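Local coordinates for SAM-dependent methyltransferase (Pyrococcus horikoshii, PDB 1WZN), which probably transfers a methyl group from S-adenosylmethionine to an acceptor that is not specified, and is seen here with the product S-adenosyl-L-homocysteine bound, at residues R44-A49 with L98-K103; I54-L59 with Y64-L69. All coordinates share one frame; numbering follows the deposited sequence.

In the fold
Both contacts belong to the Rossmann-like methyltransferase domain, where strands 44-48 and 65-70 lie side by side in one mixed sheet. Contact 1 packs loop 98-103 against strand 44-48, and contact 2 packs helix 54-61 against strand 65-70, with contact centres about 12 Å apart. Along the chain, contact 2 is nested inside the loop that contact 1 closes. Among the links between them are a salt bridge from Arg44 to Glu65, a probable hydrogen bond of 2.6 Å between Asp47 OD2 and Thr56 OG1, and packing of Ile100 CG2 on Leu69 CD2. Each also reaches S-adenosyl-L-homocysteine, contact 1 through Ala49 and contact 2 through Ile54 and Pro55.

Contact 1. Residues R44-A49 with L98-K103; sequences RVLDLA and LEIAFK. With SAH (S-adenosyl-L-homocysteine), chain F.
Leu46 and Phe102 make the tighter half of this contact, with Leu46 CD2 lying 3.7 Å from Phe102 CD2. The second methyl, Leu46 CD1, comes within 4.0 Å of Phe102 CE2, so both branches of the leucine meet the same side of the ring, CD2 at an oblique tilt. With its CG anti to the backbone N (chi1 170°), Leu46 extends from strand 44-48 toward the loop. Phe102 is the partly exposed member of the pair; its ring also meets Phe106 edge-to-face, and its side chain touches Ala134 of helix 121-134.

The Ile100 half is looser, though buried. Leu48 crosses Ile100 at about a right angle, and its CD2 stops 4.1 Å from Ile100 CG2. Leu46 CD2 lies farther still, 4.4 Å from Ile100 CD1. The backbones stay well apart, with Leu48 CA and Ile100 CA separated by 9.5 Å, and no hydrogen bond spans the two segments. On the solvent side, Ala101 and Lys103 are exposed.

Just past the strand, Ala49 O accepts a hydrogen bond from SAH N, the ligand's amino nitrogen, at 2.9 Å. Ala49 CB approaches SAH O4' at 3.5 Å. The chemistry is therefore divided: between these two segments the link is made by apolar side chains, whereas a backbone carbonyl just beyond the strand receives the ligand's amino group.

Contact 2. Residues I54-L59 with Y64-L69; sequences IPTLEL and YEVVGL. With SAH (S-adenosyl-L-homocysteine), chain F.
Thr56, Leu59, Tyr64 and Val66 join helix 54-61 to strand 65-70, the second and third elements of a beta-alpha-beta unit that begins with strand 44-48. This right-handed crossover is a building block of the Rossmann-like methyltransferase fold.

Apolar contacts supply most of the interface. Thr56 turns its methyl to the strand, and Thr56 CG2 meets Val66 CG1 at 3.6 Å. Its hydroxyl serves another purpose, hydrogen-bonding Asp47 on the neighbouring strand; chi1 of -42° sets CG2 anti to the backbone N and leaves OG1 beside that N. The other Val66 branch, CG2, faces Leu59 CB at 4.1 Å. The two branches of this valine thus meet Thr56 and Leu59, three residues apart on the helix. At Gly68, where Gly68 CA is 6.9 Å from Thr56 CA, the strand has no side chain to set between itself and the helix.

Polar and aromatic contacts gather at the turn. Tyr64 N donates a weak hydrogen bond to Leu59 O, 3.4 Å away, with an N-H...O angle of 154°. The same carbonyl oxygen lies at the edge of the Tyr64 ring, in its plane, while Leu59 CD2 lies 3.8 Å from Tyr64 CD2, the two side chains crossing at a slant. Beyond this contact, Tyr64 OH hydrogen-bonds Glu31 and the ring meets Phe34 edge-to-face. Replacing Tyr64 with an alanine would probably open a gap beside Leu59 and Phe34 and leave Glu31 without its hydroxyl partner.

Ligand contacts come from the start of the helix, where Ile54 CD1 approaches a carboxylate oxygen of S-adenosyl-L-homocysteine, OXT, and Pro55 CD lies 3.5 Å from the other, SAH O.

Contact 1. Residues R44-A49 with L98-K103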
loop_
_atom_site.group_PDB
_atom_site.type_symbol
_atom_site.label_atom_id
_atom_site.label_comp_id
_atom_site.label_asym_id
_atom_site.label_seq_id
_atom_site.Cartn_x
_atom_site.Cartn_y
_atom_site.Cartn_z
ATOM N N ARG A 44 10.081 -47.573 7.749
ATOM C CA ARG A 44 10.968 -46.838 8.648
ATOM C C ARG A 44 11.310 -45.466 8.061
ATOM O O ARG A 44 11.843 -45.360 6.951
ATOM C CB ARG A 44 12.240 -47.662 8.896
ATOM C CG ARG A 44 13.173 -47.136 9.995
ATOM C CD ARG A 44 14.221 -48.207 10.321
ATOM N NE ARG A 44 15.456 -47.695 10.924
ATOM C CZ ARG A 44 15.609 -47.369 12.204
ATOM N NH1 ARG A 44 14.599 -47.488 13.057
ATOM N NH2 ARG A 44 16.793 -46.950 12.644
ATOM N N VAL A 45 11.004 -44.425 8.828
ATOM C CA VAL A 45 11.207 -43.041 8.397
ATOM C C VAL A 45 12.116 -42.259 9.334
ATOM O O VAL A 45 12.004 -42.374 10.546
ATOM C CB VAL A 45 9.856 -42.296 8.344
ATOM C CG1 VAL A 45 10.047 -40.878 7.827
ATOM C CG2 VAL A 45 8.873 -43.060 7.463
ATOM N N LEU A 46 13.010 -41.462 8.756
ATOM C CA LEU A 46 13.913 -40.613 9.524
ATOM C C LEU A 46 13.361 -39.204 9.332
ATOM O O LEU A 46 13.310 -38.716 8.204
ATOM C CB LEU A 46 15.340 -40.671 8.963
ATOM C CG LEU A 46 16.339 -39.651 9.533
ATOM C CD1 LEU A 46 16.524 -39.876 11.020
ATOM C CD2 LEU A 46 17.681 -39.776 8.815
ATOM N N ASP A 47 12.930 -38.562 10.413
ATOM C CA ASP A 47 12.393 -37.208 10.309
ATOM C C ASP A 47 13.445 -36.229 10.840
ATOM O O ASP A 47 13.642 -36.110 12.046
ATOM C CB ASP A 47 11.082 -37.095 11.104
ATOM C CG ASP A 47 10.409 -35.746 10.923
ATOM O OD1 ASP A 47 10.535 -35.177 9.816
ATOM O OD2 ASP A 47 9.754 -35.261 11.872
ATOM N N LEU A 48 14.118 -35.540 9.918
ATOM C CA LEU A 48 15.187 -34.591 10.241
ATOM C C LEU A 48 14.671 -33.228 10.708
ATOM O O LEU A 48 13.729 -32.692 10.133
ATOM C CB LEU A 48 16.088 -34.412 9.010
ATOM C CG LEU A 48 16.738 -35.694 8.444
ATOM C CD1 LEU A 48 17.402 -35.386 7.101
ATOM C CD2 LEU A 48 17.775 -36.231 9.417
ATOM N N ALA A 49 15.329 -32.666 11.722
ATOM C CA ALA A 49 14.942 -31.384 12.323
ATOM C C ALA A 49 13.472 -31.515 12.697
ATOM O O ALA A 49 12.636 -30.691 12.322
ATOM C CB ALA A 49 15.160 -30.231 11.335
ATOM N N LEU A 98 23.416 -32.165 9.470
ATOM C CA LEU A 98 24.559 -32.179 8.560
ATOM C C LEU A 98 25.615 -33.194 8.968
ATOM O O LEU A 98 26.590 -33.413 8.247
ATOM C CB LEU A 98 25.193 -30.790 8.479
ATOM C CG LEU A 98 24.279 -29.672 7.972
ATOM C CD1 LEU A 98 25.037 -28.353 7.975
ATOM C CD2 LEU A 98 23.783 -29.999 6.569
ATOM N N GLU A 99 25.420 -33.815 10.124
ATOM C CA GLU A 99 26.377 -34.790 10.623
ATOM C C GLU A 99 25.821 -36.203 10.739
ATOM O O GLU A 99 26.441 -37.059 11.370
ATOM C CB GLU A 99 26.907 -34.339 11.986
ATOM C CG GLU A 99 27.820 -33.123 11.931
ATOM C CD GLU A 99 28.066 -32.510 13.301
ATOM O OE1 GLU A 99 28.015 -33.249 14.307
ATOM O OE2 GLU A 99 28.324 -31.288 13.370
ATOM N N ILE A 100 24.658 -36.461 10.147
ATOM C CA ILE A 100 24.107 -37.805 10.238
ATOM C C ILE A 100 25.038 -38.767 9.512
ATOM O O ILE A 100 25.752 -38.373 8.585
ATOM C CB ILE A 100 22.688 -37.913 9.629
ATOM C CG1 ILE A 100 22.708 -37.536 8.143
ATOM C CG2 ILE A 100 21.719 -37.033 10.419
ATOM C CD1 ILE A 100 21.363 -37.734 7.450
ATOM N N ALA A 101 25.033 -40.027 9.936
ATOM C CA ALA A 101 25.896 -41.027 9.320
ATOM C C ALA A 101 25.163 -42.335 9.044
ATOM O O ALA A 101 25.779 -43.402 8.969
ATOM C CB ALA A 101 27.108 -41.282 10.213
ATOM N N PHE A 102 23.847 -42.251 8.888
ATOM C CA PHE A 102 23.047 -43.433 8.609
ATOM C C PHE A 102 23.414 -43.949 7.228
ATOM O O PHE A 102 23.658 -43.165 6.308
ATOM C CB PHE A 102 21.563 -43.082 8.673
ATOM C CG PHE A 102 21.135 -42.557 10.009
ATOM C CD1 PHE A 102 21.136 -43.389 11.128
ATOM C CD2 PHE A 102 20.754 -41.232 10.159
ATOM C CE1 PHE A 102 20.762 -42.903 12.378
ATOM C CE2 PHE A 102 20.381 -40.734 11.398
ATOM C CZ PHE A 102 20.384 -41.573 12.516
ATOM N N LYS A 103 23.446 -45.267 7.077
ATOM C CA LYS A 103 23.813 -45.851 5.798
ATOM C C LYS A 103 22.750 -46.777 5.233
ATOM O O LYS A 103 22.568 -47.901 5.718
ATOM C CB LYS A 103 25.133 -46.618 5.935
ATOM C CG LYS A 103 26.263 -45.792 6.524
ATOM C CD LYS A 103 26.664 -44.652 5.596
ATOM C CE LYS A 103 27.591 -43.674 6.306
ATOM N NZ LYS A 103 28.692 -44.383 7.022
HETATM N N SAH F . 9.811 -30.422 11.590
HETATM C CA SAH F . 9.153 -29.652 12.730
HETATM C CB SAH F . 9.863 -28.412 13.198
HETATM C CG SAH F . 10.094 -27.234 12.266
HETATM S SD SAH F . 11.071 -26.000 13.238
HETATM C C SAH F . 7.669 -29.329 12.244
HETATM O O SAH F . 7.287 -29.705 11.120
HETATM O OXT SAH F . 6.930 -28.686 13.090
HETATM C "C5'" SAH F . 12.693 -26.120 12.588
HETATM C "C4'" SAH F . 13.574 -27.179 13.414
HETATM O "O4'" SAH F . 14.847 -27.104 12.762
HETATM C "C3'" SAH F . 13.866 -26.821 14.853
HETATM O "O3'" SAH F . 13.344 -27.818 15.732
HETATM C "C2'" SAH F . 15.444 -26.680 14.874
HETATM O "O2'" SAH F . 16.006 -27.058 16.124
HETATM C "C1'" SAH F . 15.857 -27.564 13.710
HETATM N N9 SAH F . 17.070 -27.366 13.169
HETATM C C8 SAH F . 17.672 -26.265 12.575
HETATM N N7 SAH F . 18.880 -26.453 12.155
HETATM C C5 SAH F . 19.157 -27.809 12.484
HETATM C C6 SAH F . 20.328 -28.611 12.275
HETATM N N6 SAH F . 21.444 -28.162 11.685
HETATM N N1 SAH F . 20.229 -29.909 12.732
HETATM C C2 SAH F . 19.112 -30.405 13.339
HETATM N N3 SAH F . 17.968 -29.664 13.556
HETATM C C4 SAH F . 18.063 -28.382 13.106
#

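Contact 2. Residues I54-L59 with Y64-L69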
loop_
_atom_site.group_PDB
_atom_site.type_symbol
_atom_site.label_atom_id
_atom_site.label_comp_id
_atom_site.label_asym_id
_atom_site.label_seq_id
_atom_site.Cartn_x
_atom_site.Cartn_y
_atom_site.Cartn_z
ATOM N N ILE A 54 5.562 -32.591 15.581
ATOM C CA ILE A 54 4.196 -32.477 15.080
ATOM C C ILE A 54 3.906 -33.522 13.992
ATOM O O ILE A 54 3.024 -34.362 14.163
ATOM C CB ILE A 54 3.922 -31.029 14.590
ATOM C CG1 ILE A 54 3.847 -30.105 15.812
ATOM C CG2 ILE A 54 2.617 -30.963 13.805
ATOM C CD1 ILE A 54 3.835 -28.623 15.497
ATOM N N PRO A 55 4.640 -33.494 12.863
ATOM C CA PRO A 55 4.331 -34.523 11.862
ATOM C C PRO A 55 4.908 -35.896 12.250
ATOM O O PRO A 55 4.420 -36.934 11.803
ATOM C CB PRO A 55 4.950 -33.959 10.580
ATOM C CG PRO A 55 6.125 -33.173 11.097
ATOM C CD PRO A 55 5.558 -32.476 12.315
ATOM N N THR A 56 5.946 -35.885 13.084
ATOM C CA THR A 56 6.607 -37.106 13.551
ATOM C C THR A 56 5.606 -38.034 14.252
ATOM O O THR A 56 5.521 -39.223 13.949
ATOM C CB THR A 56 7.736 -36.768 14.556
ATOM O OG1 THR A 56 8.463 -35.621 14.090
ATOM C CG2 THR A 56 8.703 -37.941 14.695
ATOM N N LEU A 57 4.865 -37.480 15.204
ATOM C CA LEU A 57 3.872 -38.251 15.944
ATOM C C LEU A 57 2.713 -38.694 15.053
ATOM O O LEU A 57 2.183 -39.796 15.214
ATOM C CB LEU A 57 3.351 -37.440 17.137
ATOM C CG LEU A 57 4.176 -37.565 18.431
ATOM C CD1 LEU A 57 5.558 -36.952 18.237
ATOM C CD2 LEU A 57 3.448 -36.872 19.571
ATOM N N GLU A 58 2.324 -37.848 14.102
ATOM C CA GLU A 58 1.234 -38.204 13.197
ATOM C C GLU A 58 1.643 -39.432 12.371
ATOM O O GLU A 58 0.848 -40.359 12.173
ATOM C CB GLU A 58 0.897 -37.014 12.288
ATOM C CG GLU A 58 -0.240 -37.253 11.296
ATOM C CD GLU A 58 -1.536 -37.721 11.947
ATOM O OE1 GLU A 58 -1.835 -37.295 13.083
ATOM O OE2 GLU A 58 -2.268 -38.507 11.305
ATOM N N LEU A 59 2.886 -39.441 11.893
ATOM C CA LEU A 59 3.398 -40.576 11.125
ATOM C C LEU A 59 3.453 -41.819 12.021
ATOM O O LEU A 59 3.086 -42.917 11.601
ATOM C CB LEU A 59 4.802 -40.263 10.580
ATOM C CG LEU A 59 4.845 -39.401 9.307
ATOM C CD1 LEU A 59 6.221 -38.773 9.104
ATOM C CD2 LEU A 59 4.480 -40.288 8.120
ATOM N N TYR A 64 4.124 -46.076 11.161
ATOM C CA TYR A 64 5.502 -45.984 10.706
ATOM C C TYR A 64 6.466 -46.077 11.885
ATOM O O TYR A 64 6.132 -45.669 12.998
ATOM C CB TYR A 64 5.701 -44.664 9.953
ATOM C CG TYR A 64 4.909 -44.616 8.669
ATOM C CD1 TYR A 64 5.340 -45.316 7.545
ATOM C CD2 TYR A 64 3.688 -43.945 8.599
ATOM C CE1 TYR A 64 4.581 -45.356 6.386
ATOM C CE2 TYR A 64 2.912 -43.984 7.437
ATOM C CZ TYR A 64 3.372 -44.696 6.336
ATOM O OH TYR A 64 2.624 -44.763 5.185
ATOM N N GLU A 65 7.642 -46.648 11.636
ATOM C CA GLU A 65 8.689 -46.758 12.651
ATOM C C GLU A 65 9.488 -45.490 12.393
ATOM O O GLU A 65 10.211 -45.408 11.404
ATOM C CB GLU A 65 9.574 -47.980 12.394
ATOM C CG GLU A 65 10.667 -48.183 13.438
ATOM C CD GLU A 65 11.645 -49.285 13.055
ATOM O OE1 GLU A 65 11.197 -50.318 12.525
ATOM O OE2 GLU A 65 12.857 -49.124 13.292
ATOM N N VAL A 66 9.367 -44.513 13.282
ATOM C CA VAL A 66 10.026 -43.229 13.070
ATOM C C VAL A 66 11.165 -42.887 14.010
ATOM O O VAL A 66 11.121 -43.191 15.205
ATOM C CB VAL A 66 8.979 -42.092 13.152
ATOM C CG1 VAL A 66 9.576 -40.770 12.668
ATOM C CG2 VAL A 66 7.754 -42.472 12.335
ATOM N N VAL A 67 12.197 -42.272 13.443
ATOM C CA VAL A 67 13.353 -41.803 14.201
ATOM C C VAL A 67 13.366 -40.290 13.964
ATOM O O VAL A 67 13.387 -39.852 12.819
ATOM C CB VAL A 67 14.670 -42.399 13.662
ATOM C CG1 VAL A 67 15.865 -41.758 14.368
ATOM C CG2 VAL A 67 14.678 -43.917 13.873
ATOM N N GLY A 68 13.326 -39.499 15.035
ATOM C CA GLY A 68 13.337 -38.051 14.875
ATOM C C GLY A 68 14.650 -37.478 15.364
ATOM O O GLY A 68 15.144 -37.884 16.411
ATOM N N LEU A 69 15.221 -36.544 14.609
ATOM C CA LEU A 69 16.491 -35.931 14.981
ATOM C C LEU A 69 16.366 -34.412 15.031
ATOM O O LEU A 69 15.804 -33.799 14.127
ATOM C CB LEU A 69 17.571 -36.305 13.956
ATOM C CG LEU A 69 18.935 -35.626 14.107
ATOM C CD1 LEU A 69 19.708 -36.257 15.255
ATOM C CD2 LEU A 69 19.713 -35.773 12.814
HETATM N N SAH F . 9.811 -30.422 11.590
HETATM C CA SAH F . 9.153 -29.652 12.730
HETATM C CB SAH F . 9.863 -28.412 13.198
HETATM C CG SAH F . 10.094 -27.234 12.266
HETATM S SD SAH F . 11.071 -26.000 13.238
HETATM C C SAH F . 7.669 -29.329 12.244
HETATM O O SAH F . 7.287 -29.705 11.120
HETATM O OXT SAH F . 6.930 -28.686 13.090
HETATM C "C5'" SAH F . 12.693 -26.120 12.588
HETATM C "C4'" SAH F . 13.574 -27.179 13.414
HETATM O "O4'" SAH F . 14.847 -27.104 12.762
HETATM C "C3'" SAH F . 13.866 -26.821 14.853
HETATM O "O3'" SAH F . 13.344 -27.818 15.732
HETATM C "C2'" SAH F . 15.444 -26.680 14.874
HETATM O "O2'" SAH F . 16.006 -27.058 16.124
HETATM C "C1'" SAH F . 15.857 -27.564 13.710
HETATM N N9 SAH F . 17.070 -27.366 13.169
HETATM C C8 SAH F . 17.672 -26.265 12.575
HETATM N N7 SAH F . 18.880 -26.453 12.155
HETATM C C5 SAH F . 19.157 -27.809 12.484
HETATM C C6 SAH F . 20.328 -28.611 12.275
HETATM N N6 SAH F . 21.444 -28.162 11.685
HETATM N N1 SAH F . 20.229 -29.909 12.732
HETATM C C2 SAH F . 19.112 -30.405 13.339
HETATM N N3 SAH F . 17.968 -29.664 13.556
HETATM C C4 SAH F . 18.063 -28.382 13.106
#